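PDB 1P3Y: mersacidin decarboxylase from Bacillus sp., which uses bound FAD to catalyse the oxidative decarboxylation of the C-terminal cysteine of the lantibiotic mersacidin, leaving an aminoenethiol group. Local coordinates for residues V40-K44 with M104-A108; G79-Y85 with T110-H116; I149-I154 with R168-T172. All coordinates share one frame; numbering follows the deposited sequence.

Contact 1. Residues V40-K44 with M104-A108. With FAD (flavin-adenine dinucleotide), chain B.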
loop_
_atom_site.group_PDB
_atom_site.type_symbol
_atom_site.label_atom_id
_atom_site.label_comp_id
_atom_site.label_asym_id
_atom_site.label_seq_id
_atom_site.Cartn_x
_atom_site.Cartn_y
_atom_site.Cartn_z
ATOM N N VAL A 40 10.837 -23.774 -17.145
ATOM C CA VAL A 40 10.893 -22.501 -17.831
ATOM C C VAL A 40 11.472 -21.386 -16.960
ATOM O O VAL A 40 11.347 -21.403 -15.738
ATOM C CB VAL A 40 9.478 -22.109 -18.294
ATOM C CG1 VAL A 40 9.444 -20.668 -18.791
ATOM C CG2 VAL A 40 9.027 -23.068 -19.381
ATOM N N VAL A 41 12.129 -20.435 -17.615
ATOM C CA VAL A 41 12.676 -19.246 -16.976
ATOM C C VAL A 41 12.171 -18.104 -17.896
ATOM O O VAL A 41 12.355 -18.140 -19.124
ATOM C CB VAL A 41 14.244 -19.286 -16.900
ATOM C CG1 VAL A 41 14.863 -19.391 -18.316
ATOM C CG2 VAL A 41 14.765 -18.037 -16.163
ATOM N N MET A 42 11.518 -17.104 -17.309
ATOM C CA MET A 42 10.945 -15.991 -18.082
ATOM C C MET A 42 11.534 -14.614 -17.790
ATOM O O MET A 42 12.144 -14.388 -16.757
ATOM C CB MET A 42 9.436 -15.911 -17.817
ATOM C CG MET A 42 8.704 -17.273 -17.782
ATOM S SD MET A 42 6.889 -17.114 -17.541
ATOM C CE MET A 42 6.416 -16.032 -18.960
ATOM N N THR A 43 11.344 -13.690 -18.719
ATOM C CA THR A 43 11.776 -12.313 -18.523
ATOM C C THR A 43 10.490 -11.595 -18.080
ATOM O O THR A 43 9.361 -12.091 -18.280
ATOM C CB THR A 43 12.247 -11.623 -19.841
ATOM O OG1 THR A 43 11.145 -11.526 -20.758
ATOM C CG2 THR A 43 13.356 -12.393 -20.499
ATOM N N LYS A 44 10.671 -10.415 -17.507
ATOM C CA LYS A 44 9.582 -9.579 -17.026
ATOM C C LYS A 44 8.517 -9.308 -18.107
ATOM O O LYS A 44 7.312 -9.433 -17.853
ATOM C CB LYS A 44 10.185 -8.260 -16.495
ATOM C CG LYS A 44 9.215 -7.333 -15.772
ATOM C CD LYS A 44 8.478 -6.387 -16.728
ATOM C CE LYS A 44 7.617 -5.359 -15.966
ATOM N NZ LYS A 44 6.644 -6.030 -15.023
ATOM N N MET A 104 21.355 -8.534 -17.678
ATOM C CA MET A 104 20.505 -7.740 -16.794
ATOM C C MET A 104 19.242 -8.457 -16.316
ATOM O O MET A 104 18.450 -7.884 -15.580
ATOM C CB MET A 104 20.127 -6.410 -17.457
ATOM C CG MET A 104 21.172 -5.306 -17.279
ATOM S SD MET A 104 21.557 -4.956 -15.495
ATOM C CE MET A 104 20.306 -3.735 -15.081
ATOM N N ASN A 105 19.035 -9.692 -16.757
ATOM C CA ASN A 105 17.897 -10.476 -16.295
ATOM C C ASN A 105 18.352 -11.918 -16.198
ATOM O O ASN A 105 19.439 -12.274 -16.694
ATOM C CB ASN A 105 16.645 -10.343 -17.188
ATOM C CG ASN A 105 16.914 -10.600 -18.664
ATOM O OD1 ASN A 105 17.666 -11.507 -19.046
ATOM N ND2 ASN A 105 16.265 -9.805 -19.508
ATOM N N LEU A 106 17.531 -12.743 -15.555
ATOM C CA LEU A 106 17.890 -14.125 -15.337
ATOM C C LEU A 106 18.103 -14.895 -16.646
ATOM O O LEU A 106 19.031 -15.704 -16.742
ATOM C CB LEU A 106 16.840 -14.777 -14.421
ATOM C CG LEU A 106 17.076 -16.186 -13.860
ATOM C CD1 LEU A 106 18.350 -16.262 -13.049
ATOM C CD2 LEU A 106 15.885 -16.564 -13.013
ATOM N N VAL A 107 17.281 -14.622 -17.660
ATOM C CA VAL A 107 17.407 -15.320 -18.951
ATOM C C VAL A 107 18.808 -15.158 -19.556
ATOM O O VAL A 107 19.445 -16.133 -19.953
ATOM C CB VAL A 107 16.329 -14.823 -19.958
ATOM C CG1 VAL A 107 16.637 -15.334 -21.372
ATOM C CG2 VAL A 107 14.933 -15.313 -19.503
ATOM N N ALA A 108 19.291 -13.926 -19.599
ATOM C CA ALA A 108 20.610 -13.640 -20.131
ATOM C C ALA A 108 21.732 -14.150 -19.219
ATOM O O ALA A 108 22.795 -14.561 -19.686
ATOM C CB ALA A 108 20.764 -12.119 -20.352
HETATM P PA FAD B . 13.011 -7.654 -20.233
HETATM O O1A FAD B . 11.554 -8.088 -20.116
HETATM O O2A FAD B . 13.973 -8.079 -19.140
HETATM O O5B FAD B . 13.139 -6.023 -20.356
HETATM C C5B FAD B . 12.031 -5.141 -20.709
HETATM C C4B FAD B . 11.377 -4.525 -19.479
HETATM O O4B FAD B . 11.683 -5.302 -18.326
HETATM C C3B FAD B . 11.856 -3.102 -19.138
HETATM O O3B FAD B . 10.696 -2.283 -19.250
HETATM C C2B FAD B . 12.427 -3.240 -17.765
HETATM O O2B FAD B . 12.381 -2.163 -16.871
HETATM C C1B FAD B . 11.718 -4.467 -17.200
HETATM N N9A FAD B . 12.374 -5.276 -16.121
HETATM C C8A FAD B . 13.538 -6.159 -16.147
HETATM N N7A FAD B . 13.831 -6.708 -14.989
HETATM C C5A FAD B . 12.835 -6.204 -14.091
HETATM C C6A FAD B . 12.568 -6.381 -12.677
HETATM N N6A FAD B . 13.311 -7.184 -11.897
HETATM N N1A FAD B . 11.469 -5.673 -12.100
HETATM C C2A FAD B . 10.682 -4.841 -12.848
HETATM N N3A FAD B . 10.858 -4.614 -14.245
HETATM C C4A FAD B . 12.013 -5.372 -14.746
HETATM N N1 FAD B . 11.023 -7.391 -28.976
HETATM C C2 FAD B . 11.570 -8.331 -29.840
HETATM O O2 FAD B . 12.805 -8.322 -30.093
HETATM N N3 FAD B . 10.731 -9.292 -30.426
HETATM C C4 FAD B . 9.304 -9.399 -30.213
HETATM O O4 FAD B . 8.624 -10.318 -30.813
HETATM C C4X FAD B . 8.789 -8.453 -29.329
HETATM N N5 FAD B . 7.378 -8.535 -29.062
HETATM C C5X FAD B . 6.827 -7.596 -28.134
HETATM C C6 FAD B . 5.432 -7.632 -27.828
HETATM C C7 FAD B . 4.794 -6.716 -26.893
HETATM C C7M FAD B . 3.268 -6.859 -26.628
HETATM C C8 FAD B . 5.644 -5.699 -26.235
HETATM C C8M FAD B . 5.123 -4.687 -25.234
HETATM C C9 FAD B . 7.020 -5.621 -26.502
HETATM C C9A FAD B . 7.657 -6.535 -27.439
HETATM N N10 FAD B . 9.114 -6.551 -27.816
HETATM C C10 FAD B . 9.656 -7.474 -28.723
HETATM C "C1'" FAD B . 9.951 -5.569 -27.193
HETATM C "C2'" FAD B . 10.791 -6.010 -26.049
HETATM O "O2'" FAD B . 9.870 -6.504 -24.975
HETATM C "C3'" FAD B . 11.579 -4.882 -25.494
HETATM O "O3'" FAD B . 12.739 -4.581 -26.298
HETATM C "C4'" FAD B . 12.086 -5.109 -24.041
HETATM O "O4'" FAD B . 12.781 -3.887 -23.619
HETATM C "C5'" FAD B . 13.043 -6.262 -23.867
HETATM O "O5'" FAD B . 12.328 -7.487 -23.641
HETATM P P FAD B . 13.015 -8.748 -22.988
HETATM O O1P FAD B . 11.978 -9.784 -22.925
HETATM O O2P FAD B . 14.257 -9.080 -23.776
HETATM O O3P FAD B . 13.597 -8.210 -21.579
HETATM O O HOH W 1 14.480 -13.169 -16.926
#

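Contact 2. Residues G79-Y85 with T110-H116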
loop_
_atom_site.group_PDB
_atom_site.type_symbol
_atom_site.label_atom_id
_atom_site.label_comp_id
_atom_site.label_asym_id
_atom_site.label_seq_id
_atom_site.Cartn_x
_atom_site.Cartn_y
_atom_site.Cartn_z
ATOM N N GLY A 79 21.157 -23.059 -14.483
ATOM C CA GLY A 79 22.078 -23.233 -15.588
ATOM C C GLY A 79 22.683 -24.633 -15.561
ATOM O O GLY A 79 22.811 -25.271 -16.599
ATOM N N ARG A 80 23.053 -25.122 -14.378
ATOM C CA ARG A 80 23.640 -26.454 -14.250
ATOM C C ARG A 80 22.589 -27.543 -14.304
ATOM O O ARG A 80 22.836 -28.610 -14.861
ATOM C CB ARG A 80 24.438 -26.590 -12.949
ATOM C CG ARG A 80 25.850 -26.034 -13.043
ATOM C CD ARG A 80 26.745 -26.595 -11.937
ATOM N NE ARG A 80 28.151 -26.205 -12.099
ATOM C CZ ARG A 80 28.621 -24.968 -11.930
ATOM N NH1 ARG A 80 27.798 -23.980 -11.588
ATOM N NH2 ARG A 80 29.917 -24.713 -12.103
ATOM N N TRP A 81 21.422 -27.263 -13.726
ATOM C CA TRP A 81 20.298 -28.209 -13.703
ATOM C C TRP A 81 19.944 -28.704 -15.093
ATOM O O TRP A 81 19.691 -29.899 -15.299
ATOM C CB TRP A 81 19.035 -27.551 -13.118
ATOM C CG TRP A 81 17.795 -28.414 -13.252
ATOM C CD1 TRP A 81 17.406 -29.413 -12.411
ATOM C CD2 TRP A 81 16.853 -28.421 -14.343
ATOM N NE1 TRP A 81 16.291 -30.045 -12.906
ATOM C CE2 TRP A 81 15.932 -29.460 -14.093
ATOM C CE3 TRP A 81 16.706 -27.657 -15.508
ATOM C CZ2 TRP A 81 14.870 -29.761 -14.971
ATOM C CZ3 TRP A 81 15.649 -27.954 -16.386
ATOM C CH2 TRP A 81 14.748 -29.000 -16.108
ATOM N N ALA A 82 19.902 -27.766 -16.033
ATOM C CA ALA A 82 19.528 -28.067 -17.400
ATOM C C ALA A 82 20.667 -28.659 -18.222
ATOM O O ALA A 82 21.832 -28.289 -18.050
ATOM C CB ALA A 82 18.991 -26.802 -18.070
ATOM N N ASP A 83 20.312 -29.601 -19.096
ATOM C CA ASP A 83 21.273 -30.240 -19.991
ATOM C C ASP A 83 21.229 -29.428 -21.275
ATOM O O ASP A 83 22.243 -29.246 -21.956
ATOM C CB ASP A 83 20.872 -31.689 -20.308
ATOM C CG ASP A 83 20.910 -32.585 -19.096
ATOM O OD1 ASP A 83 21.938 -32.559 -18.380
ATOM O OD2 ASP A 83 19.917 -33.315 -18.866
ATOM N N ILE A 84 20.033 -28.955 -21.605
ATOM C CA ILE A 84 19.847 -28.146 -22.793
ATOM C C ILE A 84 19.098 -26.865 -22.433
ATOM O O ILE A 84 18.069 -26.898 -21.742
ATOM C CB ILE A 84 19.048 -28.915 -23.864
ATOM C CG1 ILE A 84 19.833 -30.163 -24.292
ATOM C CG2 ILE A 84 18.768 -28.005 -25.071
ATOM C CD1 ILE A 84 18.994 -31.174 -25.055
ATOM N N TYR A 85 19.633 -25.731 -22.885
ATOM C CA TYR A 85 19.010 -24.433 -22.637
ATOM C C TYR A 85 18.637 -23.817 -23.974
ATOM O O TYR A 85 19.484 -23.484 -24.810
ATOM C CB TYR A 85 19.959 -23.512 -21.863
ATOM C CG TYR A 85 19.396 -22.136 -21.541
ATOM C CD1 TYR A 85 18.066 -21.968 -21.158
ATOM C CD2 TYR A 85 20.232 -21.010 -21.531
ATOM C CE1 TYR A 85 17.582 -20.709 -20.763
ATOM C CE2 TYR A 85 19.768 -19.756 -21.140
ATOM C CZ TYR A 85 18.441 -19.607 -20.754
ATOM O OH TYR A 85 17.998 -18.357 -20.363
ATOM N N THR A 110 21.572 -16.770 -17.206
ATOM C CA THR A 110 21.609 -18.208 -17.310
ATOM C C THR A 110 22.450 -18.648 -18.498
ATOM O O THR A 110 23.130 -19.670 -18.429
ATOM C CB THR A 110 20.187 -18.763 -17.413
ATOM O OG1 THR A 110 19.468 -18.380 -16.227
ATOM C CG2 THR A 110 20.205 -20.291 -17.547
ATOM N N VAL A 111 22.426 -17.876 -19.580
ATOM C CA VAL A 111 23.222 -18.231 -20.752
ATOM C C VAL A 111 24.687 -18.349 -20.332
ATOM O O VAL A 111 25.365 -19.301 -20.700
ATOM C CB VAL A 111 23.081 -17.179 -21.888
ATOM C CG1 VAL A 111 24.129 -17.435 -22.982
ATOM C CG2 VAL A 111 21.681 -17.255 -22.498
ATOM N N LEU A 112 25.170 -17.397 -19.544
ATOM C CA LEU A 112 26.554 -17.445 -19.093
ATOM C C LEU A 112 26.796 -18.545 -18.082
ATOM O O LEU A 112 27.894 -19.073 -18.004
ATOM C CB LEU A 112 26.986 -16.120 -18.457
ATOM C CG LEU A 112 27.137 -14.888 -19.350
ATOM C CD1 LEU A 112 27.462 -13.706 -18.470
ATOM C CD2 LEU A 112 28.207 -15.081 -20.376
ATOM N N ALA A 113 25.781 -18.894 -17.306
ATOM C CA ALA A 113 25.956 -19.913 -16.277
ATOM C C ALA A 113 25.699 -21.351 -16.711
ATOM O O ALA A 113 25.967 -22.279 -15.949
ATOM C CB ALA A 113 25.099 -19.576 -15.068
ATOM N N HIS A 114 25.181 -21.536 -17.923
ATOM C CA HIS A 114 24.923 -22.880 -18.457
ATOM C C HIS A 114 26.253 -23.430 -19.028
ATOM O O HIS A 114 26.925 -22.762 -19.822
ATOM C CB HIS A 114 23.867 -22.800 -19.561
ATOM C CG HIS A 114 23.394 -24.132 -20.054
ATOM N ND1 HIS A 114 23.383 -24.468 -21.393
ATOM C CD2 HIS A 114 22.830 -25.175 -19.401
ATOM C CE1 HIS A 114 22.827 -25.658 -21.543
ATOM N NE2 HIS A 114 22.481 -26.108 -20.349
ATOM N N PRO A 115 26.648 -24.654 -18.627
ATOM C CA PRO A 115 27.891 -25.287 -19.087
ATOM C C PRO A 115 28.039 -25.375 -20.598
ATOM O O PRO A 115 29.133 -25.191 -21.132
ATOM C CB PRO A 115 27.827 -26.669 -18.451
ATOM C CG PRO A 115 26.365 -26.933 -18.398
ATOM C CD PRO A 115 25.843 -25.623 -17.865
ATOM N N HIS A 116 26.935 -25.648 -21.282
ATOM C CA HIS A 116 26.945 -25.784 -22.730
ATOM C C HIS A 116 26.503 -24.511 -23.429
ATOM O O HIS A 116 26.167 -23.511 -22.780
ATOM C CB HIS A 116 26.020 -26.925 -23.121
ATOM C CG HIS A 116 26.167 -28.126 -22.247
ATOM N ND1 HIS A 116 27.338 -28.848 -22.170
ATOM C CD2 HIS A 116 25.312 -28.700 -21.369
ATOM C CE1 HIS A 116 27.198 -29.816 -21.280
ATOM N NE2 HIS A 116 25.978 -29.748 -20.780
#

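Contact 3. Residues I149-I154 with R168-T172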
loop_
_atom_site.group_PDB
_atom_site.type_symbol
_atom_site.label_atom_id
_atom_site.label_comp_id
_atom_site.label_asym_id
_atom_site.label_seq_id
_atom_site.Cartn_x
_atom_site.Cartn_y
_atom_site.Cartn_z
ATOM N N ILE A 149 18.471 -20.541 -34.475
ATOM C CA ILE A 149 17.469 -20.994 -35.428
ATOM C C ILE A 149 16.765 -19.768 -35.994
ATOM O O ILE A 149 16.113 -19.016 -35.274
ATOM C CB ILE A 149 16.445 -21.916 -34.749
ATOM C CG1 ILE A 149 17.168 -23.106 -34.096
ATOM C CG2 ILE A 149 15.390 -22.349 -35.737
ATOM C CD1 ILE A 149 18.278 -23.730 -34.935
ATOM N N GLU A 150 16.914 -19.557 -37.293
ATOM C CA GLU A 150 16.305 -18.407 -37.935
ATOM C C GLU A 150 14.792 -18.535 -37.979
ATOM O O GLU A 150 14.240 -19.629 -37.939
ATOM C CB GLU A 150 16.863 -18.257 -39.364
ATOM C CG GLU A 150 18.400 -18.223 -39.440
ATOM C CD GLU A 150 18.954 -16.952 -40.083
ATOM O OE1 GLU A 150 20.140 -16.607 -39.804
ATOM O OE2 GLU A 150 18.204 -16.314 -40.870
ATOM N N PRO A 151 14.091 -17.404 -38.007
ATOM C CA PRO A 151 12.627 -17.478 -38.071
ATOM C C PRO A 151 12.219 -17.641 -39.549
ATOM O O PRO A 151 13.009 -17.365 -40.463
ATOM C CB PRO A 151 12.187 -16.137 -37.475
ATOM C CG PRO A 151 13.311 -15.212 -37.880
ATOM C CD PRO A 151 14.539 -16.060 -37.605
ATOM N N VAL A 152 10.993 -18.087 -39.786
ATOM C CA VAL A 152 10.513 -18.286 -41.145
ATOM C C VAL A 152 9.396 -17.313 -41.504
ATOM O O VAL A 152 8.604 -16.924 -40.656
ATOM C CB VAL A 152 10.004 -19.735 -41.339
ATOM C CG1 VAL A 152 11.169 -20.692 -41.297
ATOM C CG2 VAL A 152 9.014 -20.101 -40.246
ATOM N N GLU A 153 9.335 -16.922 -42.769
ATOM C CA GLU A 153 8.299 -16.008 -43.226
ATOM C C GLU A 153 6.990 -16.778 -43.312
ATOM O O GLU A 153 6.975 -17.965 -43.624
ATOM C CB GLU A 153 8.662 -15.456 -44.595
ATOM C CG GLU A 153 10.144 -15.220 -44.745
ATOM C CD GLU A 153 10.483 -14.431 -45.981
ATOM O OE1 GLU A 153 11.688 -14.365 -46.318
ATOM O OE2 GLU A 153 9.544 -13.874 -46.602
ATOM N N ILE A 154 5.889 -16.098 -43.036
ATOM C CA ILE A 154 4.594 -16.750 -43.079
ATOM C C ILE A 154 3.433 -15.828 -43.453
ATOM O O ILE A 154 3.594 -14.606 -43.577
ATOM C CB ILE A 154 4.288 -17.436 -41.723
ATOM C CG1 ILE A 154 5.006 -16.700 -40.581
ATOM C CG2 ILE A 154 4.708 -18.905 -41.779
ATOM C CD1 ILE A 154 4.606 -15.252 -40.420
ATOM N N ARG A 168 7.344 -12.746 -40.433
ATOM C CA ARG A 168 8.206 -13.813 -39.938
ATOM C C ARG A 168 7.726 -14.378 -38.604
ATOM O O ARG A 168 7.052 -13.685 -37.838
ATOM C CB ARG A 168 9.644 -13.323 -39.796
ATOM C CG ARG A 168 10.315 -12.989 -41.121
ATOM C CD ARG A 168 11.730 -12.519 -40.878
ATOM N NE ARG A 168 12.715 -13.472 -41.370
ATOM C CZ ARG A 168 13.063 -13.590 -42.647
ATOM N NH1 ARG A 168 12.503 -12.804 -43.558
ATOM N NH2 ARG A 168 13.968 -14.490 -43.017
ATOM N N GLY A 169 8.083 -15.642 -38.351
ATOM C CA GLY A 169 7.689 -16.345 -37.143
ATOM C C GLY A 169 8.564 -17.544 -36.790
ATOM O O GLY A 169 9.566 -17.830 -37.436
ATOM N N LEU A 170 8.181 -18.249 -35.736
ATOM C CA LEU A 170 8.925 -19.412 -35.275
ATOM C C LEU A 170 8.511 -20.656 -36.053
ATOM O O LEU A 170 7.359 -20.763 -36.476
ATOM C CB LEU A 170 8.650 -19.642 -33.780
ATOM C CG LEU A 170 9.175 -18.621 -32.767
ATOM C CD1 LEU A 170 8.419 -18.787 -31.447
ATOM C CD2 LEU A 170 10.684 -18.806 -32.572
ATOM N N ILE A 171 9.440 -21.593 -36.235
ATOM C CA ILE A 171 9.102 -22.815 -36.945
ATOM C C ILE A 171 8.269 -23.664 -35.999
ATOM O O ILE A 171 8.508 -23.679 -34.803
ATOM C CB ILE A 171 10.363 -23.631 -37.429
ATOM C CG1 ILE A 171 11.144 -24.230 -36.253
ATOM C CG2 ILE A 171 11.250 -22.746 -38.280
ATOM C CD1 ILE A 171 11.912 -23.246 -35.440
ATOM N N THR A 172 7.274 -24.350 -36.541
ATOM C CA THR A 172 6.389 -25.202 -35.752
ATOM C C THR A 172 7.133 -26.048 -34.704
ATOM O O THR A 172 8.332 -26.329 -34.841
ATOM C CB THR A 172 5.572 -26.112 -36.704
ATOM O OG1 THR A 172 6.467 -26.872 -37.531
ATOM C CG2 THR A 172 4.696 -25.254 -37.618
HETATM O O HOH W 2 11.998 -20.131 -35.785
#

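Contact 1. Residues V40-K44 with M104-A108
A single water bridges the two backbones: it donates to Met42 O at 2.6 Å and accepts from Val107 N at 3.2 Å. It thereby links the end of strand 37-42 to the first turn of helix 106-113. Beside it the packing is aliphatic. Val107 CG2 leans on Thr43 CG2 at 3.5 Å and lies close to the Val41 carbonyl. The beta-branched Val41, Thr43 and Val107 suit this buried place because they fill it while letting strand and helix come near. The longer Leu106, only partly buried, reaches in from the helix start, its CD2 meeting Val41 CG2 at 3.7 Å.

The polar work is done by the residues that precede each helix. Asn105, the N-cap of helix 106-113, divides its amide: OD1 accepts from Ala108 N at 3.0 Å, nearly straight at 165°, and ND2 donates to FAD O2A at 2.9 Å. Because chi1 is 52°, the amide folds back over the helix start, and the cap in turn fixes the direction of ND2. Thr43 plays the matching part before helix 44-49; OG1 donates to FAD O1P at 2.9 Å and takes a weak bond from Ala46 N. The aliphatic part of Lys44 packs on the adenine, its NZ paired with Asp48.

Leu106 also touches the active-site His75. Two capped helix starts beside the diphosphate would favour its negative charge.

Contact 2. Residues G79-Y85 with T110-H116
This is a buried packing contact in the Rossmann-like core, where the C-terminal ends of helices 75-81 and 106-113 meet beside the start of the inner strand 84-90. Gly79 suits the close approach of the two helix ends: without a side chain it lets its CA come within 4.1 Å of His114 CA.

His114 is the centre of the arrangement. Its CG stands anti to the backbone nitrogen (chi1 -172°), which carries the imidazole across to the turn between helix 75-81 and the strand. Tyr85 CB sits over one face of that ring, 3.7 Å from its centroid, with Pro115 CG and His116 N over the opposite face. The two rings form an edge-to-face pair, the Tyr85 edge toward the His114 face, centroids 5.9 Å apart and planes at 66°. Thr110 CG2 lies over a face of the phenol in a CH-pi contact, 3.9 Å from its centroid, whereas Val111 CG2 comes in at the ring edge. The polar ends turn to helix carbonyls, Tyr85 OH to Val107 O and Thr110 OG1 to Leu106 O. Lys131 of a neighbouring subunit bonds to His114 O.

Both imidazole nitrogens approach carbonyls through weak bonds, NE2 to Ala82 O at 3.2 Å and ND1 to His116 O at 3.3 Å. These are too weak to settle the charge of the ring, which is held mainly by packing on both its faces.

Contact 3. Residues I149-I154 with R168-T172
Val152 and Gly169 form a single antiparallel bridge, a hydrogen-bonded pair in which each residue satisfies the other's backbone. Val152 N donates to Gly169 O at 2.8 Å and Gly169 N to Val152 O at 2.7 Å. Val152 O also receives a CA-H contact from Arg168. Farther along, the two chain segments diverge, and a water takes over: it donates to Glu150 O at 3.1 Å and accepts from Ile171 N at 3.0 Å. Ile171 O is met by Tyr27 OH. Pro151, between these bonded groups, has no N-H to satisfy, and its ring packs on Trp129.

Arg168 lies alongside Glu153. Glu153 CG sits over a face of the guanidinium while Pro151 CG is at its edge, and OE1 reaches NH1 at 3.3 Å. That salt bridge carries only a weak hydrogen bond, bent to 128° at the hydrogen. The carboxylate and guanidinium planes are 45° apart. Asp126 adds a long, weak ion pair. Glu150 looks to Arg142 instead.

Ile171 supplies the apolar side. With chi1 at 68°, its CG1 sends CD1 to Ile149 CG2 at 3.6 Å, leaving CG2 to meet Val152 CG1 at 3.7 Å.

The bridge brings together the two flanks of a gap, residues 156-167, that is not modelled, consistent with a mobile loop like the substrate clamp of the related decarboxylase EpiD. Backbone bonds and water carry the pairing here, and the surface ion pair is probably only a modest addition.

Contacts 1 and 2 are buried and share helix 106-113, the first at its start and the second at its end, both reaching the same parallel sheet. They adjoin through Tyr85 and Val107. Contact 3 is a surface contact on the other side of the chain's centre, about 22 Å and 24 Å from the other two, centre to centre. The chemistry follows the place: contact 1 couples aliphatic packing to cofactor binding, contact 2 relies on aromatic and histidine packing near a subunit interface, and contact 3 pairs two irregular loop segments through backbone bonds, water and an ion pair, untouched by other chains of the dodecamer.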